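PDB 5UQZ: glucan-binding protein C, GbpC from Streptococcus mutans UA159, which probably binds glucan at the cell surface and mediates both sucrose-independent and sucrose-dependent adherence of the bacterium. Local coordinates for residues F66-I76 / N171-T179. Numbering follows the deposited sequence.
Sequences FINEPEAKLSI and NLFHDPTKT
An Asx turn at Asp175, in the loop joining strands 167-172 and 180-184, grips the type I beta turn Glu69-Ala72 that leads into strand 73-77. Asp175 OD2 accepts a hydrogen bond from Glu69 N (3.0 Å, N-H...O 154°), which comes in from above the carboxylate plane. The other oxygen, OD1, takes two donors on one face of that plane, Thr177 N at 2.9 Å and Thr177 OG1 at 2.7 Å; the three bonds together hold the carboxylate's rotation. Thr177 chi1 of 70° sets OG1 between the backbone N and the carbonyl carbon, toward Asp175, and leaves methyl CG2 over the middle of the Phe66 ring, a CH-pi contact 3.6 Å from the centroid. Pro176 CG also meets this ring, 4.0 Å from Phe66 CZ, while its CD packs on Ala72 CB. His174 ND1 donates to Ala72 O at 2.7 Å, tilted from the ring plane, and the CE1 edge faces Pro70 O in plane, so the imidazole lies against two carbonyls of the turn. Leu74 crosses His174 at about a right angle, CD1 against His174 CA and CB, and Ile76 CD1 meets Leu172 CD2 tip to tip at 3.9 Å. Tyr136 of strand 132-137 backs Leu74, Leu172 and Pro176; the Glu69 carboxylate turns away to Ser142, Val140 N and Asn141 N. This loop-to-turn packing joins two antiparallel sheets within the beta-supersandwich of GbpC.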
loop_
_atom_site.group_PDB
_atom_site.type_symbol
_atom_site.label_atom_id
_atom_site.label_comp_id
_atom_site.label_asym_id
_atom_site.label_seq_id
_atom_site.Cartn_x
_atom_site.Cartn_y
_atom_site.Cartn_z
ATOM N N PHE A 66 -12.739 -6.732 8.036
ATOM C CA PHE A 66 -12.620 -7.109 6.632
ATOM C C PHE A 66 -11.133 -7.051 6.318
ATOM O O PHE A 66 -10.610 -6.079 5.770
ATOM C CB PHE A 66 -13.429 -6.137 5.787
ATOM C CG PHE A 66 -13.372 -6.433 4.288
ATOM C CD1 PHE A 66 -13.779 -7.666 3.780
ATOM C CD2 PHE A 66 -12.944 -5.476 3.406
ATOM C CE1 PHE A 66 -13.735 -7.902 2.399
ATOM C CE2 PHE A 66 -12.919 -5.705 2.044
ATOM C CZ PHE A 66 -13.330 -6.909 1.556
ATOM N N ILE A 67 -10.431 -8.095 6.731
ATOM C CA ILE A 67 -8.976 -8.058 6.697
ATOM C C ILE A 67 -8.328 -9.245 6.060
ATOM O O ILE A 67 -7.209 -9.136 5.544
ATOM C CB ILE A 67 -8.369 -7.782 8.059
ATOM C CG1 ILE A 67 -6.850 -7.687 7.986
ATOM C CG2 ILE A 67 -8.764 -8.745 8.963
ATOM C CD1 ILE A 67 -6.386 -6.758 6.757
ATOM N N ASN A 68 -8.958 -10.388 6.111
ATOM C CA ASN A 68 -8.289 -11.612 5.645
ATOM C C ASN A 68 -9.358 -12.536 5.089
ATOM O O ASN A 68 -10.165 -13.000 5.875
ATOM C CB ASN A 68 -7.610 -12.222 6.926
ATOM C CG ASN A 68 -7.073 -13.636 6.776
ATOM O OD1 ASN A 68 -6.289 -13.920 5.873
ATOM N ND2 ASN A 68 -7.415 -14.515 7.753
ATOM N N GLU A 69 -9.368 -12.809 3.777
ATOM C CA GLU A 69 -10.368 -13.705 3.194
ATOM C C GLU A 69 -9.668 -14.636 2.225
ATOM O O GLU A 69 -9.833 -14.564 0.999
ATOM C CB GLU A 69 -11.499 -12.915 2.525
ATOM C CG GLU A 69 -12.405 -12.223 3.565
ATOM C CD GLU A 69 -13.133 -13.215 4.487
ATOM O OE1 GLU A 69 -13.172 -14.440 4.212
ATOM O OE2 GLU A 69 -13.696 -12.760 5.522
ATOM N N PRO A 70 -8.870 -15.568 2.760
ATOM C CA PRO A 70 -8.000 -16.374 1.900
ATOM C C PRO A 70 -8.733 -17.493 1.181
ATOM O O PRO A 70 -8.136 -18.156 0.330
ATOM C CB PRO A 70 -6.952 -16.948 2.889
ATOM C CG PRO A 70 -7.710 -17.043 4.166
ATOM C CD PRO A 70 -8.661 -15.848 4.189
ATOM N N GLU A 71 -10.010 -17.718 1.474
ATOM C CA GLU A 71 -10.812 -18.747 0.816
ATOM C C GLU A 71 -11.727 -18.170 -0.246
ATOM O O GLU A 71 -12.486 -18.929 -0.840
ATOM C CB GLU A 71 -11.684 -19.515 1.847
ATOM C CG GLU A 71 -10.885 -20.062 2.992
ATOM C CD GLU A 71 -11.729 -20.752 4.046
ATOM O OE1 GLU A 71 -12.788 -21.338 3.740
ATOM O OE2 GLU A 71 -11.307 -20.755 5.224
ATOM N N ALA A 72 -11.714 -16.862 -0.447
ATOM C CA ALA A 72 -12.729 -16.251 -1.306
ATOM C C ALA A 72 -12.534 -16.690 -2.757
ATOM O O ALA A 72 -11.412 -16.968 -3.204
ATOM C CB ALA A 72 -12.661 -14.741 -1.194
ATOM N N LYS A 73 -13.642 -16.719 -3.496
ATOM C CA LYS A 73 -13.606 -17.023 -4.919
ATOM C C LYS A 73 -14.341 -15.918 -5.673
ATOM O O LYS A 73 -15.167 -15.196 -5.109
ATOM C CB LYS A 73 -14.198 -18.402 -5.188
ATOM C CG LYS A 73 -15.647 -18.483 -4.913
ATOM C CD LYS A 73 -16.187 -19.836 -5.426
ATOM C CE LYS A 73 -17.612 -20.070 -5.031
ATOM N NZ LYS A 73 -18.522 -19.156 -5.785
ATOM N N LEU A 74 -14.042 -15.842 -6.971
ATOM C CA LEU A 74 -14.415 -14.721 -7.820
ATOM C C LEU A 74 -15.390 -15.096 -8.922
ATOM O O LEU A 74 -15.237 -16.138 -9.551
ATOM C CB LEU A 74 -13.169 -14.429 -8.727
ATOM C CG LEU A 74 -11.971 -13.879 -8.002
ATOM C CD1 LEU A 74 -10.712 -13.951 -8.846
ATOM C CD2 LEU A 74 -12.200 -12.458 -7.470
ATOM N N SER A 75 -16.289 -14.168 -9.250
ATOM C CA SER A 75 -17.120 -14.192 -10.441
ATOM C C SER A 75 -17.003 -12.819 -11.069
ATOM O O SER A 75 -17.202 -11.811 -10.382
ATOM C CB SER A 75 -18.591 -14.457 -10.051
ATOM O OG SER A 75 -19.422 -14.507 -11.190
ATOM N N ILE A 76 -16.639 -12.773 -12.348
ATOM C CA ILE A 76 -16.236 -11.518 -12.974
ATOM C C ILE A 76 -17.140 -11.254 -14.167
ATOM O O ILE A 76 -17.316 -12.137 -15.012
ATOM C CB ILE A 76 -14.757 -11.584 -13.419
ATOM C CG1 ILE A 76 -13.822 -11.916 -12.263
ATOM C CG2 ILE A 76 -14.341 -10.297 -14.113
ATOM C CD1 ILE A 76 -12.416 -12.366 -12.727
ATOM N N ASN A 171 -3.644 -7.671 -12.064
ATOM C CA ASN A 171 -3.675 -8.905 -11.288
ATOM C C ASN A 171 -4.742 -8.679 -10.219
ATOM O O ASN A 171 -4.581 -7.809 -9.343
ATOM C CB ASN A 171 -2.300 -9.115 -10.669
ATOM C CG ASN A 171 -2.146 -10.455 -9.989
ATOM O OD1 ASN A 171 -2.998 -11.360 -10.078
ATOM N ND2 ASN A 171 -1.012 -10.604 -9.332
ATOM N N LEU A 172 -5.870 -9.371 -10.368
ATOM C CA LEU A 172 -6.995 -9.251 -9.470
ATOM C C LEU A 172 -6.928 -10.393 -8.469
ATOM O O LEU A 172 -7.073 -11.575 -8.825
ATOM C CB LEU A 172 -8.294 -9.340 -10.267
ATOM C CG LEU A 172 -9.579 -9.267 -9.448
ATOM C CD1 LEU A 172 -9.831 -7.883 -8.970
ATOM C CD2 LEU A 172 -10.798 -9.714 -10.321
ATOM N N PHE A 173 -6.742 -10.069 -7.195
ATOM C CA PHE A 173 -6.592 -11.135 -6.184
ATOM C C PHE A 173 -7.927 -11.767 -5.860
ATOM O O PHE A 173 -8.963 -11.090 -5.772
ATOM C CB PHE A 173 -5.975 -10.491 -4.936
ATOM C CG PHE A 173 -4.573 -9.961 -5.222
ATOM C CD1 PHE A 173 -3.527 -10.860 -5.520
ATOM C CD2 PHE A 173 -4.342 -8.590 -5.345
ATOM C CE1 PHE A 173 -2.271 -10.375 -5.826
ATOM C CE2 PHE A 173 -3.082 -8.122 -5.667
ATOM C CZ PHE A 173 -2.048 -9.020 -5.908
ATOM N N HIS A 174 -7.920 -13.086 -5.631
ATOM C CA HIS A 174 -9.189 -13.720 -5.273
ATOM C C HIS A 174 -9.643 -13.298 -3.879
ATOM O O HIS A 174 -10.839 -13.353 -3.596
ATOM C CB HIS A 174 -9.142 -15.235 -5.440
ATOM C CG HIS A 174 -8.274 -15.937 -4.458
ATOM N ND1 HIS A 174 -8.773 -16.410 -3.267
ATOM C CD2 HIS A 174 -6.957 -16.226 -4.471
ATOM C CE1 HIS A 174 -7.785 -16.974 -2.589
ATOM N NE2 HIS A 174 -6.684 -16.903 -3.314
ATOM N N ASP A 175 -8.701 -12.873 -3.016
ATOM C CA ASP A 175 -9.036 -12.318 -1.710
ATOM C C ASP A 175 -9.320 -10.823 -1.881
ATOM O O ASP A 175 -8.393 -10.049 -2.170
ATOM C CB ASP A 175 -7.872 -12.563 -0.745
ATOM C CG ASP A 175 -8.124 -11.988 0.659
ATOM O OD1 ASP A 175 -9.014 -11.144 0.831
ATOM O OD2 ASP A 175 -7.384 -12.353 1.589
ATOM N N PRO A 176 -10.574 -10.372 -1.692
ATOM C CA PRO A 176 -10.902 -8.971 -1.996
ATOM C C PRO A 176 -10.205 -7.988 -1.077
ATOM O O PRO A 176 -10.148 -6.794 -1.403
ATOM C CB PRO A 176 -12.440 -8.900 -1.813
ATOM C CG PRO A 176 -12.717 -10.013 -0.850
ATOM C CD PRO A 176 -11.742 -11.116 -1.183
ATOM N N THR A 177 -9.696 -8.417 0.083
ATOM C CA THR A 177 -8.978 -7.506 0.959
ATOM C C THR A 177 -7.622 -7.156 0.408
ATOM O O THR A 177 -6.982 -6.229 0.941
ATOM C CB THR A 177 -8.863 -8.094 2.381
ATOM O OG1 THR A 177 -7.968 -9.197 2.380
ATOM C CG2 THR A 177 -10.206 -8.437 2.978
ATOM N N LYS A 178 -7.160 -7.851 -0.652
ATOM C CA LYS A 178 -5.912 -7.500 -1.334
ATOM C C LYS A 178 -6.182 -6.645 -2.569
ATOM O O LYS A 178 -5.265 -6.039 -3.113
ATOM C CB LYS A 178 -5.181 -8.784 -1.732
ATOM C CG LYS A 178 -4.684 -9.573 -0.527
ATOM C CD LYS A 178 -4.168 -10.950 -0.959
ATOM C CE LYS A 178 -2.993 -10.930 -1.915
ATOM N NZ LYS A 178 -2.635 -12.347 -2.220
ATOM N N THR A 179 -7.438 -6.578 -3.026
ATOM C CA THR A 179 -7.902 -5.683 -4.085
ATOM C C THR A 179 -7.170 -5.915 -5.404
ATOM O O THR A 179 -7.370 -6.976 -5.982
ATOM C CB THR A 179 -7.942 -4.219 -3.613
ATOM O OG1 THR A 179 -8.347 -4.124 -2.231
ATOM C CG2 THR A 179 -8.898 -3.406 -4.456
#